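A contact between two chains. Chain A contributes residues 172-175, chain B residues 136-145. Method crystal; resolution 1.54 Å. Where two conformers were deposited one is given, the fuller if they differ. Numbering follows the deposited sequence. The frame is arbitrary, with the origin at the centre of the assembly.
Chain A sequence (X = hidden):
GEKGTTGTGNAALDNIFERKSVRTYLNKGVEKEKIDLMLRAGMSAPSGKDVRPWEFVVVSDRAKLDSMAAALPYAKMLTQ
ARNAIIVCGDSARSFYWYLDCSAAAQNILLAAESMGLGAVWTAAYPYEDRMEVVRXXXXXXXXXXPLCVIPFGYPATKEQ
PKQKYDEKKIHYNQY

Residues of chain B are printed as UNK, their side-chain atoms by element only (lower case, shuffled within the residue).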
# COMPACT_ATOMS: atom_id res chain seq x y z
N TYR A 172 20.62 9.42 2.39
CA TYR A 172 21.20 8.83 3.60
C TYR A 172 21.30 9.86 4.73
O TYR A 172 22.04 10.85 4.65
CB TYR A 172 22.56 8.24 3.25
CG TYR A 172 22.43 7.08 2.32
CD1 TYR A 172 21.98 5.86 2.81
CD2 TYR A 172 22.68 7.19 0.96
CE1 TYR A 172 21.80 4.77 1.96
CE2 TYR A 172 22.52 6.09 0.10
CZ TYR A 172 22.06 4.89 0.61
OH TYR A 172 21.89 3.77 -0.20
N ASN A 173 20.53 9.60 5.81
CA ASN A 173 20.51 10.32 7.10
C ASN A 173 19.90 11.70 7.04
O ASN A 173 19.18 12.07 7.96
CB ASN A 173 21.89 10.37 7.79
CG ASN A 173 22.32 9.00 8.34
OD1 ASN A 173 21.53 8.32 8.98
ND2 ASN A 173 23.57 8.60 8.08
N GLN A 174 20.20 12.45 5.99
CA GLN A 174 19.58 13.77 5.76
C GLN A 174 19.39 13.98 4.24
O GLN A 174 20.05 13.34 3.42
CB GLN A 174 20.37 14.85 6.46
CG GLN A 174 21.45 15.45 5.69
CD GLN A 174 21.91 16.77 6.32
OE1 GLN A 174 21.81 17.88 5.71
NE2 GLN A 174 22.41 16.66 7.57
N TYR A 175 18.45 14.85 3.89
CA TYR A 175 17.99 15.03 2.53
C TYR A 175 19.06 15.40 1.48
O TYR A 175 19.76 16.36 1.76
CB TYR A 175 16.89 16.09 2.51
CG TYR A 175 15.99 15.88 1.31
CD1 TYR A 175 15.05 14.84 1.29
CD2 TYR A 175 16.09 16.68 0.18
CE1 TYR A 175 14.24 14.65 0.21
CE2 TYR A 175 15.24 16.47 -0.91
CZ TYR A 175 14.35 15.45 -0.89
OH TYR A 175 13.51 15.25 -1.96
OXT TYR A 175 19.19 14.81 0.37
N UNK B 136 12.96 17.97 11.22
CA UNK B 136 14.06 18.57 11.95
C UNK B 136 15.30 17.68 11.82
O UNK B 136 16.39 18.17 11.55
c UNK B 136 15.60 19.69 16.68
c UNK B 136 14.82 19.23 14.34
n UNK B 136 15.12 20.06 18.02
c UNK B 136 13.66 18.83 13.42
c UNK B 136 14.46 19.13 15.83
N UNK B 137 15.16 16.38 12.04
CA UNK B 137 16.30 15.49 12.14
C UNK B 137 16.83 15.04 10.79
O UNK B 137 18.02 14.69 10.65
c UNK B 137 15.98 14.30 13.07
c UNK B 137 17.20 15.08 15.11
c UNK B 137 15.99 14.76 14.50
c UNK B 137 16.05 15.78 17.09
c UNK B 137 14.85 15.48 16.51
c UNK B 137 14.83 14.98 15.18
o UNK B 137 16.10 16.26 18.40
c UNK B 137 17.23 15.58 16.41
N UNK B 138 15.99 15.09 9.77
CA UNK B 138 16.42 14.67 8.43
C UNK B 138 16.53 15.83 7.42
O UNK B 138 16.86 15.59 6.27
o UNK B 138 14.20 13.88 7.69
c UNK B 138 15.71 12.32 8.78
c UNK B 138 15.58 13.51 7.87
N UNK B 139 16.28 17.05 7.86
CA UNK B 139 16.49 18.26 7.07
C UNK B 139 15.61 18.28 5.81
O UNK B 139 16.04 18.64 4.70
c UNK B 139 19.15 17.73 8.86
c UNK B 139 20.29 19.55 9.24
n UNK B 139 19.60 19.73 8.13
c UNK B 139 18.88 18.59 7.86
n UNK B 139 20.03 18.35 9.71
c UNK B 139 17.97 18.47 6.69
N UNK B 140 14.36 17.89 5.96
CA UNK B 140 13.47 17.81 4.82
C UNK B 140 13.06 19.19 4.34
O UNK B 140 12.65 20.06 5.14
c UNK B 140 13.09 14.73 4.59
c UNK B 140 10.94 15.04 5.92
c UNK B 140 12.20 17.03 5.15
c UNK B 140 12.35 15.58 5.62
N UNK B 141 13.24 19.45 3.02
CA UNK B 141 12.63 20.65 2.48
C UNK B 141 11.13 20.71 2.76
O UNK B 141 10.52 19.68 2.94
c UNK B 141 14.20 19.64 0.87
c UNK B 141 13.92 18.63 1.99
c UNK B 141 12.92 20.54 0.99
N UNK B 142 10.57 21.93 2.78
CA UNK B 142 9.18 22.18 3.17
C UNK B 142 8.15 21.34 2.41
O UNK B 142 7.15 20.88 2.97
c UNK B 142 8.88 23.68 2.98
o UNK B 142 7.87 26.39 2.78
c UNK B 142 7.38 25.63 3.64
c UNK B 142 7.50 24.12 3.44
o UNK B 142 6.79 26.06 4.66
N UNK B 143 8.43 21.11 1.13
CA UNK B 143 7.52 20.38 0.22
C UNK B 143 7.53 18.87 0.37
O UNK B 143 6.64 18.18 -0.08
c UNK B 143 7.79 20.73 -1.25
n UNK B 143 9.46 19.69 -2.72
o UNK B 143 10.15 21.11 -1.09
c UNK B 143 9.24 20.50 -1.66
N UNK B 144 8.58 18.38 1.02
CA UNK B 144 8.77 16.95 1.25
C UNK B 144 8.16 16.56 2.58
O UNK B 144 8.64 16.97 3.62
c UNK B 144 10.26 16.55 1.20
c UNK B 144 10.93 16.98 -0.11
c UNK B 144 10.27 16.52 -1.46
c UNK B 144 10.45 15.02 1.37
N UNK B 145 7.07 15.80 2.51
CA UNK B 145 6.28 15.48 3.69
C UNK B 145 6.49 14.03 4.10
O UNK B 145 6.32 13.13 3.29
c UNK B 145 4.49 17.15 2.92
c UNK B 145 2.97 17.30 2.78
c UNK B 145 4.80 15.74 3.42
c UNK B 145 5.08 18.27 3.80

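Position 136 of chain B carries four carbons in a row ending in a nitrogen, and it lies out of reach of chain A: a lysine, K136(B). Position 137 has one carbon, then a six-carbon ring bearing an oxygen, which makes it Y137(B). Its CA-to-CB bond points sideways and its ring leads away, so it meets chain A mainly through its backbone.

At 138 one carbon carries an oxygen and a carbon, the pattern of threonine. In T138(B) the methyl CG2 lies 3.6 Å from O of N173(A), an oxygen that the contact buries without a hydrogen-bond partner. The backbone does the polar work: N of Y175(A) donates to O of T138(B) at 3.0 Å, and CA of Q174(A) approaches that same oxygen at 3.3 Å in a CA-H...O contact.

Position 139 shows one carbon and a five-membered ring of three carbons and two nitrogens, hence H139(B). It is the first residue to leave helical geometry, with positive phi, and its CB points toward chain A. The amide of Q174(A) lies over one face of the imidazole, with NE2 of Q174(A) 3.6 Å from NE2 of H139(B).

Four carbons forked at the second mark 140 as leucine. L140(B) starts out sideways, but its end comes nearer, bringing CD2 of L140(B) to 3.8 Å from CD1 of Y175(A).

At 141 three carbons close a ring onto the backbone nitrogen: proline. CD of P141(B) sits over one face of the Y175(A) ring, 3.4 Å from CD2 of Y175(A), as a CH-pi contact.

Position 142, three carbons with two oxygens on the third, is E142(B), out of reach. Position 143, two carbons with an oxygen and a nitrogen on the second, fits asparagine; N143(B) makes no contact here. Both occupy the middle of a type I turn running from P141(B) to 144, closed by a backbone hydrogen bond.

Four carbons at 144, forked at the first with one arm two carbons long, give isoleucine. CD1 of I144(B) reaches 3.5 Å from OH of Y175(A). At 145, four carbons forked at the second give L145(B), out of reach.

The rule is economical. One backbone hydrogen bond fixes the chain terminus against the helix end, and the terminal aromatic, Y175(A), then lies along L140(B), P141(B) and I144(B). The turn returns the chain so that I144(B) can join the earlier two residues around one ring. Directional bonding sets the position; apolar packing supplies much of the buried surface.

Chain B, residues 136-145: KYTHLPENIL
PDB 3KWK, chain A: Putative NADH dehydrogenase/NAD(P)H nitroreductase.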